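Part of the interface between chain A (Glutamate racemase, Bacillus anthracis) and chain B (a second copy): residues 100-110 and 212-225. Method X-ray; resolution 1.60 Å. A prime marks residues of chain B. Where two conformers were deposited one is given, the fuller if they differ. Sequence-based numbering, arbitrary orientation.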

# COMPACT_ATOMS: atom_id res chain seq x y z
N ILE A 100 6.89 7.14 8.52
CA ILE A 100 6.10 6.62 9.64
C ILE A 100 4.68 6.20 9.26
O ILE A 100 4.31 5.04 9.48
CB ILE A 100 6.08 7.65 10.80
CG1 ILE A 100 7.52 7.79 11.34
CG2 ILE A 100 5.06 7.23 11.92
CD1 ILE A 100 7.67 8.75 12.50
N HIS A 101 3.92 7.10 8.63
CA HIS A 101 2.54 6.76 8.28
C HIS A 101 2.39 5.58 7.34
O HIS A 101 1.48 4.77 7.51
CB HIS A 101 1.81 8.00 7.73
CG HIS A 101 1.58 9.05 8.78
ND1 HIS A 101 2.58 9.89 9.22
CD2 HIS A 101 0.49 9.33 9.53
CE1 HIS A 101 2.12 10.64 10.20
NE2 HIS A 101 0.86 10.33 10.41
N PRO A 102 3.29 5.43 6.35
CA PRO A 102 3.15 4.27 5.46
C PRO A 102 3.31 2.95 6.23
O PRO A 102 2.62 1.95 5.94
CB PRO A 102 4.28 4.48 4.44
CG PRO A 102 4.31 5.96 4.32
CD PRO A 102 4.27 6.39 5.81
N GLY A 103 4.23 2.96 7.20
CA GLY A 103 4.47 1.77 8.02
C GLY A 103 3.24 1.47 8.89
O GLY A 103 2.82 0.32 9.00
N ALA A 104 2.67 2.49 9.52
CA ALA A 104 1.47 2.28 10.34
C ALA A 104 0.32 1.73 9.48
O ALA A 104 -0.39 0.79 9.88
CB ALA A 104 1.05 3.58 10.96
N ARG A 105 0.14 2.30 8.29
CA ARG A 105 -0.93 1.86 7.41
C ARG A 105 -0.78 0.39 7.02
O ARG A 105 -1.75 -0.37 6.97
CB ARG A 105 -0.94 2.74 6.15
CG ARG A 105 -2.31 2.84 5.50
CD ARG A 105 -2.24 3.69 4.20
NE ARG A 105 -1.50 4.95 4.38
CZ ARG A 105 -1.93 5.99 5.09
NH1 ARG A 105 -3.12 5.98 5.71
NH2 ARG A 105 -1.14 7.05 5.24
N ALA A 106 0.45 -0.01 6.70
CA ALA A 106 0.71 -1.39 6.31
C ALA A 106 0.49 -2.31 7.51
O ALA A 106 0.07 -3.44 7.35
CB ALA A 106 2.16 -1.53 5.82
N ALA A 107 0.80 -1.83 8.71
CA ALA A 107 0.60 -2.64 9.93
C ALA A 107 -0.89 -2.92 10.12
O ALA A 107 -1.27 -4.02 10.49
CB ALA A 107 1.19 -1.90 11.16
N ILE A 108 -1.73 -1.94 9.86
CA ILE A 108 -3.18 -2.14 9.97
C ILE A 108 -3.64 -3.18 8.94
O ILE A 108 -4.52 -4.01 9.22
CB ILE A 108 -3.91 -0.80 9.80
CG1 ILE A 108 -3.72 0.02 11.09
CG2 ILE A 108 -5.37 -1.00 9.48
CD1 ILE A 108 -4.22 1.44 11.02
N LYS A 109 -3.04 -3.16 7.76
CA LYS A 109 -3.42 -4.12 6.73
C LYS A 109 -3.05 -5.56 7.11
O LYS A 109 -3.80 -6.50 6.84
CB LYS A 109 -2.74 -3.74 5.40
CG LYS A 109 -3.12 -4.68 4.24
CD LYS A 109 -2.41 -4.31 2.96
CE LYS A 109 -1.14 -5.14 2.81
NZ LYS A 109 -0.44 -4.78 1.54
N VAL A 110 -1.89 -5.75 7.73
CA VAL A 110 -1.47 -7.11 8.02
C VAL A 110 -1.85 -7.70 9.36
O VAL A 110 -1.86 -8.92 9.50
CB VAL A 110 0.07 -7.30 7.85
CG1 VAL A 110 0.47 -6.93 6.45
CG2 VAL A 110 0.83 -6.49 8.86
N ALA B 212 -9.13 -6.61 -3.05
CA ALA B 212 -9.78 -5.98 -1.89
C ALA B 212 -8.82 -5.43 -0.85
O ALA B 212 -8.96 -4.29 -0.41
CB ALA B 212 -10.73 -6.99 -1.24
N GLU B 213 -7.85 -6.24 -0.45
CA GLU B 213 -6.88 -5.79 0.54
C GLU B 213 -6.08 -4.58 0.07
O GLU B 213 -5.87 -3.62 0.82
CB GLU B 213 -5.90 -6.92 0.89
CG GLU B 213 -6.56 -8.09 1.56
CD GLU B 213 -5.59 -8.92 2.37
OE1 GLU B 213 -4.71 -8.33 3.02
OE2 GLU B 213 -5.73 -10.16 2.37
N GLU B 214 -5.67 -4.60 -1.19
CA GLU B 214 -4.87 -3.49 -1.68
C GLU B 214 -5.67 -2.23 -1.95
O GLU B 214 -5.15 -1.12 -1.84
CB GLU B 214 -4.14 -3.93 -2.96
CG GLU B 214 -3.42 -5.26 -2.77
CD GLU B 214 -2.43 -5.27 -1.62
OE1 GLU B 214 -1.99 -4.18 -1.21
OE2 GLU B 214 -2.08 -6.37 -1.13
N THR B 215 -6.95 -2.38 -2.28
CA THR B 215 -7.76 -1.20 -2.57
C THR B 215 -8.08 -0.47 -1.28
O THR B 215 -8.13 0.77 -1.28
CB THR B 215 -9.05 -1.57 -3.31
OG1 THR B 215 -8.68 -2.16 -4.56
CG2 THR B 215 -9.90 -0.32 -3.62
N ALA B 216 -8.27 -1.20 -0.20
CA ALA B 216 -8.55 -0.51 1.05
C ALA B 216 -7.34 0.31 1.52
O ALA B 216 -7.49 1.44 1.99
CB ALA B 216 -9.00 -1.53 2.15
N ILE B 217 -6.13 -0.23 1.37
CA ILE B 217 -4.99 0.55 1.81
C ILE B 217 -4.76 1.73 0.85
O ILE B 217 -4.34 2.79 1.28
CB ILE B 217 -3.73 -0.34 2.02
CG1 ILE B 217 -2.65 0.49 2.71
CG2 ILE B 217 -3.26 -0.98 0.71
CD1 ILE B 217 -1.54 -0.36 3.31
N GLU B 218 -5.08 1.56 -0.44
CA GLU B 218 -4.94 2.67 -1.38
C GLU B 218 -5.91 3.79 -1.00
O GLU B 218 -5.56 4.96 -0.98
CB GLU B 218 -5.23 2.19 -2.81
CG GLU B 218 -5.04 3.30 -3.85
CD GLU B 218 -3.95 3.01 -4.91
OE1 GLU B 218 -3.03 2.18 -4.72
OE2 GLU B 218 -4.03 3.68 -5.96
N LEU B 219 -7.15 3.42 -0.68
CA LEU B 219 -8.14 4.42 -0.24
C LEU B 219 -7.64 5.12 1.04
O LEU B 219 -7.71 6.35 1.15
CB LEU B 219 -9.48 3.72 0.04
CG LEU B 219 -10.58 4.61 0.62
CD1 LEU B 219 -10.96 5.71 -0.38
CD2 LEU B 219 -11.78 3.75 0.97
N SER B 220 -7.14 4.33 2.00
CA SER B 220 -6.62 4.90 3.24
C SER B 220 -5.53 5.96 2.96
O SER B 220 -5.55 7.07 3.50
CB SER B 220 -6.08 3.75 4.15
OG SER B 220 -5.52 4.28 5.35
N THR B 221 -4.60 5.62 2.07
CA THR B 221 -3.52 6.49 1.71
C THR B 221 -4.04 7.82 1.14
O THR B 221 -3.59 8.90 1.52
CB THR B 221 -2.63 5.81 0.63
OG1 THR B 221 -2.10 4.57 1.15
CG2 THR B 221 -1.48 6.74 0.23
N ILE B 222 -5.00 7.72 0.23
CA ILE B 222 -5.54 8.90 -0.41
C ILE B 222 -6.38 9.74 0.54
O ILE B 222 -6.27 10.97 0.54
CB ILE B 222 -6.34 8.51 -1.67
CG1 ILE B 222 -5.38 7.99 -2.74
CG2 ILE B 222 -7.05 9.75 -2.27
CD1 ILE B 222 -6.10 7.24 -3.88
N LEU B 223 -7.22 9.12 1.35
CA LEU B 223 -8.03 9.91 2.28
C LEU B 223 -7.10 10.66 3.24
O LEU B 223 -7.35 11.83 3.54
CB LEU B 223 -8.98 9.03 3.10
CG LEU B 223 -10.08 8.28 2.34
CD1 LEU B 223 -10.85 7.36 3.33
CD2 LEU B 223 -11.00 9.28 1.64
N GLN B 224 -6.04 10.02 3.72
CA GLN B 224 -5.18 10.73 4.65
C GLN B 224 -4.37 11.82 3.96
O GLN B 224 -4.19 12.91 4.51
CB GLN B 224 -4.27 9.75 5.39
CG GLN B 224 -3.45 10.43 6.51
CD GLN B 224 -3.07 9.45 7.58
OE1 GLN B 224 -2.83 8.28 7.31
NE2 GLN B 224 -3.00 9.92 8.83
N HIS B 225 -3.92 11.55 2.73
CA HIS B 225 -3.18 12.55 1.97
C HIS B 225 -4.02 13.81 1.80
O HIS B 225 -3.52 14.94 1.91
CB HIS B 225 -2.83 11.99 0.59
CG HIS B 225 -2.38 13.03 -0.39
ND1 HIS B 225 -1.21 13.74 -0.24
CD2 HIS B 225 -2.97 13.51 -1.51
CE1 HIS B 225 -1.10 14.60 -1.22
NE2 HIS B 225 -2.15 14.49 -2.01
O HOH W 1 -0.99 6.26 8.39
O HOH W 2 0.78 -6.79 -0.81

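How do the two helices lie against each other? They run roughly antiparallel, with 148° between their N-to-C directions and axes that approach to 10.4 Å. That spacing leaves room for long side chains to mediate the contact, which buries 480 Å² in all. His101, Arg105 and Lys109, spaced four residues apart and so on one side of their helix, all point toward chain B.

Why does Arg105 cover the most surface? Its side chain sits as a knob among Ile217′, Ser220′, Thr221′ and Gln224′. The t rotamers at chi1 and chi2 extend the chain across the gap, and Arg105 CD packs 3.6 Å from Ile217′ CG1. Beyond this, the guanidinium meets polar groups near its plane, where its N-H bonds point. Arg105 NH1 donates to Gln224′ OE1 at 2.8 Å and to Ser220′ OG at 3.0 Å, while Arg105 NH2 reaches the same Gln224′ OE1 at 2.9 Å. One carbonyl oxygen thus receives both terminal nitrogens. Thr221′ CA lies over one face of the group, and Thr221′ OG1 donates within its own helix to Ile217′ O at 2.9 Å.

What does Lys109 add at the other end? Lys109 NZ forms a salt bridge with Glu214′ OE1 at 3.2 Å. Although the CA-to-CB bond of Glu214′ points away, two m rotamers bring its carboxylate nearer. Water 2 joins the same pair, donating to Glu214′ OE2 at 2.9 Å and accepting a weak bond from Lys109 NZ at 3.3 Å.

Where is the apolar part of the contact? Ile217′ provides it, pointing toward chain A between the two charged groups. Ile217′ CD1 lies 3.9 Å from Ala106 CA and 4.1 Å from Lys109 CD, so the lysine contributes its aliphatic stem as well as its charge.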